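Local coordinates for protein putative fructosamine-3-kinase (Thermobifida fusca YX, PDB 3F7W) that probably acts as a kinase, as in the fructosamine kinase family, whose members phosphorylate sugar-amine adducts, at residues 264-267 / 268-272; 278-281 / 282-285. One frame throughout, in Å; residues are numbered along the deposited sequence.

In the fold
Both contacts are local, between successive turns of one helix, in the helical C-terminal part of a protein-kinase-like chain, away from the five-stranded antiparallel sheet of the N-terminal part. Contact 1 comes first and closes helix 251-270; after a short connection, contact 2 occupies the middle and end of helix 275-286, the last helix of the chain. Their centres are about 15 Å apart, on the same side of the chain's centre. Leu264 CD2 of contact 1 meets Leu278 CD2 of contact 2 at 3.3 Å, a close apolar touch between the successive helices. The chain thus ends with two helices packed on each other, joined through the break at Gly271.

Contact 1: 264-267 / 268-272; sequences LVHV and CLFGA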
loop_
_atom_site.group_PDB
_atom_site.type_symbol
_atom_site.label_atom_id
_atom_site.label_comp_id
_atom_site.label_asym_id
_atom_site.label_seq_id
_atom_site.Cartn_x
_atom_site.Cartn_y
_atom_site.Cartn_z
ATOM N N LEU A 264 -12.535 -3.803 -4.075
ATOM C CA LEU A 264 -12.686 -5.246 -4.238
ATOM C C LEU A 264 -11.887 -6.056 -3.207
ATOM O O LEU A 264 -12.371 -7.073 -2.695
ATOM C CB LEU A 264 -12.305 -5.669 -5.654
ATOM C CG LEU A 264 -13.341 -5.276 -6.712
ATOM C CD1 LEU A 264 -12.690 -5.339 -8.103
ATOM C CD2 LEU A 264 -14.608 -6.180 -6.650
ATOM N N VAL A 265 -10.685 -5.595 -2.896
ATOM C CA VAL A 265 -9.908 -6.217 -1.827
ATOM C C VAL A 265 -10.655 -6.114 -0.498
ATOM O O VAL A 265 -10.708 -7.081 0.248
ATOM C CB VAL A 265 -8.489 -5.610 -1.734
ATOM C CG1 VAL A 265 -7.734 -6.143 -0.481
ATOM C CG2 VAL A 265 -7.721 -5.952 -3.002
ATOM N N HIS A 266 -11.264 -4.965 -0.221
ATOM C CA HIS A 266 -11.972 -4.778 1.058
ATOM C C HIS A 266 -13.186 -5.711 1.159
ATOM O O HIS A 266 -13.447 -6.314 2.212
ATOM C CB HIS A 266 -12.350 -3.317 1.270
ATOM C CG HIS A 266 -11.175 -2.398 1.218
ATOM N ND1 HIS A 266 -9.912 -2.785 1.632
ATOM C CD2 HIS A 266 -11.053 -1.121 0.779
ATOM C CE1 HIS A 266 -9.062 -1.796 1.423
ATOM N NE2 HIS A 266 -9.731 -0.766 0.930
ATOM N N VAL A 267 -13.908 -5.845 0.053
ATOM C CA VAL A 267 -15.065 -6.728 0.019
ATOM C C VAL A 267 -14.574 -8.160 0.243
ATOM O O VAL A 267 -15.169 -8.914 1.017
ATOM C CB VAL A 267 -15.874 -6.585 -1.278
ATOM C CG1 VAL A 267 -16.981 -7.686 -1.349
ATOM C CG2 VAL A 267 -16.550 -5.221 -1.306
ATOM N N CYS A 268 -13.439 -8.509 -0.359
ATOM C CA CYS A 268 -12.851 -9.841 -0.115
ATOM C C CYS A 268 -12.488 -10.098 1.331
ATOM O O CYS A 268 -12.822 -11.141 1.865
ATOM C CB CYS A 268 -11.622 -10.072 -0.982
ATOM S SG CYS A 268 -12.038 -10.384 -2.713
ATOM N N LEU A 269 -11.795 -9.142 1.942
ATOM C CA LEU A 269 -11.241 -9.286 3.278
ATOM C C LEU A 269 -12.234 -9.040 4.391
ATOM O O LEU A 269 -12.149 -9.698 5.432
ATOM C CB LEU A 269 -10.044 -8.349 3.463
ATOM C CG LEU A 269 -8.761 -8.697 2.736
ATOM C CD1 LEU A 269 -7.735 -7.586 3.016
ATOM C CD2 LEU A 269 -8.258 -10.084 3.145
ATOM N N PHE A 270 -13.179 -8.124 4.183
ATOM C CA PHE A 270 -14.011 -7.608 5.280
ATOM C C PHE A 270 -15.501 -7.763 5.052
ATOM O O PHE A 270 -16.286 -7.534 5.972
ATOM C CB PHE A 270 -13.632 -6.144 5.584
ATOM C CG PHE A 270 -12.165 -5.974 5.899
ATOM C CD1 PHE A 270 -11.640 -6.560 7.032
ATOM C CD2 PHE A 270 -11.298 -5.303 5.032
ATOM C CE1 PHE A 270 -10.306 -6.473 7.323
ATOM C CE2 PHE A 270 -9.961 -5.216 5.315
ATOM C CZ PHE A 270 -9.458 -5.812 6.496
ATOM N N GLY A 271 -15.903 -8.121 3.833
ATOM C CA GLY A 271 -17.263 -8.511 3.549
ATOM C C GLY A 271 -18.172 -7.414 3.028
ATOM O O GLY A 271 -17.728 -6.423 2.449
ATOM N N ALA A 272 -19.455 -7.616 3.286
ATOM C CA ALA A 272 -20.552 -6.809 2.744
ATOM C C ALA A 272 -20.474 -5.298 2.993
ATOM O O ALA A 272 -20.974 -4.515 2.173
ATOM C CB ALA A 272 -21.881 -7.350 3.286
#
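The Phe270 ring lies obliquely beside the preceding turn, its CD2 3.7 Å from His266 O, while Leu269 CB sits over one face, 3.6 Å above the ring plane and displaced toward the rim. Phe270 CE2 lies loosely and obliquely off the His266 ring, which is itself in contact with the ring of Phe229, their planes about 65° apart. With chi1 of -56°, Phe270 CG stands beside its own backbone N, and so the ring stays close to the carbonyl that this N-H binds: Phe270 N to His266 O is 2.7 Å. Alongside, Val265 and Leu269 point the same way, CG1 meeting CD1 at 3.8 Å, an apolar i/i+4 pair; Leu269 extends onward to Pro130 and Leu131. All this belongs to the last two turns of helix 251-270. Regular bonds run from Cys268 N to Leu264 O and from Leu269 N to Val265 O, but the last is distorted: Gly271 N reaches Val267 O at 3.0 Å from above the carbonyl plane, with an N-H...O angle of 136°, and bonds only weakly to His266 O. Gly271 suits the exit because its positive phi would press a CB against the carbonyl O of Phe270. Compact Cys268 brings SG to 3.3 Å from Leu264 O and packs on Leu131, whereas branched Val267 fills the buried side against Ala157, Ala162 and Tyr274.

Contact 2: 278-281 / 282-285; sequences LVDT and ARAA
Successive turns of the C-terminal helix 275-286 bring Val279 and Arg283 together as an i/i+4 pair, side by side and pointing the same way. The methyl CG1 of Val279 lies over one face of the Arg283 guanidinium, 3.4 Å above its plane and offset toward the rim at NH1. Val279 turns CG1 opposite its own backbone N (chi1 172°), which puts this methyl on the side of the following turn. Arg283 runs extended from CG to NE, so its aliphatic part passes along the valine, CD to CG1 4.1 Å, before the charged end is reached. Arginine suits this exposed position: a hydrocarbon stem for the neighbour and a charged end that can stay at the surface. Asp280 OD1 stands 4.4 Å from Arg283 NH1, too far for a salt bridge, although the opposite charges probably attract weakly. Beneath the side chains the helix is regular; Arg283 N bonds to Val279 O at 3.0 Å and nearly straight, 174° at the hydrogen, and Ala285 N bonds likewise to Thr281 O. Ala282, buried against Leu170, is small enough to let helix 165-176 come close, while Thr281, also buried, satisfies its hydroxyl through a hydrogen bond between OG1 and Thr277 O one turn back. Helix 251-270 receives Leu278 on Leu264 and Thr281 among Pro256, Leu260 and Leu263; helix 165-176 packs Leu170 against Val279, Ala282 and Arg283, so the helix rests on these two neighbours with adjoining sides, leaving Asp280 and the exposed Arg283 toward the outside.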
loop_
_atom_site.group_PDB
_atom_site.type_symbol
_atom_site.label_atom_id
_atom_site.label_comp_id
_atom_site.label_asym_id
_atom_site.label_seq_id
_atom_site.Cartn_x
_atom_site.Cartn_y
_atom_site.Cartn_z
ATOM N N LEU A 278 -18.469 -0.146 -3.432
ATOM C CA LEU A 278 -17.951 -0.743 -4.668
ATOM C C LEU A 278 -18.913 -0.493 -5.831
ATOM O O LEU A 278 -18.504 -0.029 -6.902
ATOM C CB LEU A 278 -17.708 -2.245 -4.472
ATOM C CG LEU A 278 -17.287 -2.986 -5.745
ATOM C CD1 LEU A 278 -15.978 -2.450 -6.309
ATOM C CD2 LEU A 278 -17.237 -4.473 -5.494
ATOM N N VAL A 279 -20.200 -0.792 -5.626
ATOM C CA VAL A 279 -21.185 -0.636 -6.688
ATOM C C VAL A 279 -21.272 0.816 -7.130
ATOM O O VAL A 279 -21.240 1.109 -8.320
ATOM C CB VAL A 279 -22.586 -1.159 -6.284
ATOM C CG1 VAL A 279 -23.648 -0.788 -7.354
ATOM C CG2 VAL A 279 -22.519 -2.672 -6.049
ATOM N N ASP A 280 -21.358 1.718 -6.159
ATOM C CA ASP A 280 -21.500 3.143 -6.449
ATOM C C ASP A 280 -20.283 3.656 -7.227
ATOM O O ASP A 280 -20.411 4.485 -8.128
ATOM C CB ASP A 280 -21.638 3.929 -5.150
ATOM C CG ASP A 280 -22.984 3.702 -4.447
ATOM O OD1 ASP A 280 -23.899 3.092 -5.043
ATOM O OD2 ASP A 280 -23.101 4.124 -3.276
ATOM N N THR A 281 -19.100 3.165 -6.842
ATOM C CA THR A 281 -17.829 3.605 -7.459
ATOM C C THR A 281 -17.694 3.086 -8.913
ATOM O O THR A 281 -17.221 3.803 -9.807
ATOM C CB THR A 281 -16.625 3.204 -6.553
ATOM O OG1 THR A 281 -16.815 3.758 -5.243
ATOM C CG2 THR A 281 -15.284 3.698 -7.107
ATOM N N ALA A 282 -18.106 1.837 -9.133
ATOM C CA ALA A 282 -18.170 1.249 -10.464
ATOM C C ALA A 282 -19.108 2.061 -11.351
ATOM O O ALA A 282 -18.754 2.425 -12.469
ATOM C CB ALA A 282 -18.642 -0.207 -10.383
ATOM N N ARG A 283 -20.309 2.358 -10.851
ATOM C CA ARG A 283 -21.229 3.222 -11.595
ATOM C C ARG A 283 -20.619 4.578 -11.949
ATOM O O ARG A 283 -20.769 5.063 -13.074
ATOM C CB ARG A 283 -22.519 3.423 -10.808
ATOM C CG ARG A 283 -23.394 2.217 -10.883
ATOM C CD ARG A 283 -24.548 2.279 -9.936
ATOM N NE ARG A 283 -25.444 1.176 -10.242
ATOM C CZ ARG A 283 -26.296 0.634 -9.378
ATOM N NH1 ARG A 283 -26.403 1.099 -8.132
ATOM N NH2 ARG A 283 -27.059 -0.382 -9.771
ATOM N N ALA A 284 -19.936 5.173 -10.976
ATOM C CA ALA A 284 -19.277 6.459 -11.164
ATOM C C ALA A 284 -18.153 6.389 -12.210
ATOM O O ALA A 284 -18.036 7.271 -13.064
ATOM C CB ALA A 284 -18.750 6.992 -9.817
ATOM N N ALA A 285 -17.319 5.354 -12.127
ATOM C CA ALA A 285 -16.292 5.111 -13.137
ATOM C C ALA A 285 -16.899 5.023 -14.546
ATOM O O ALA A 285 -16.369 5.586 -15.513
ATOM C CB ALA A 285 -15.513 3.829 -12.812
#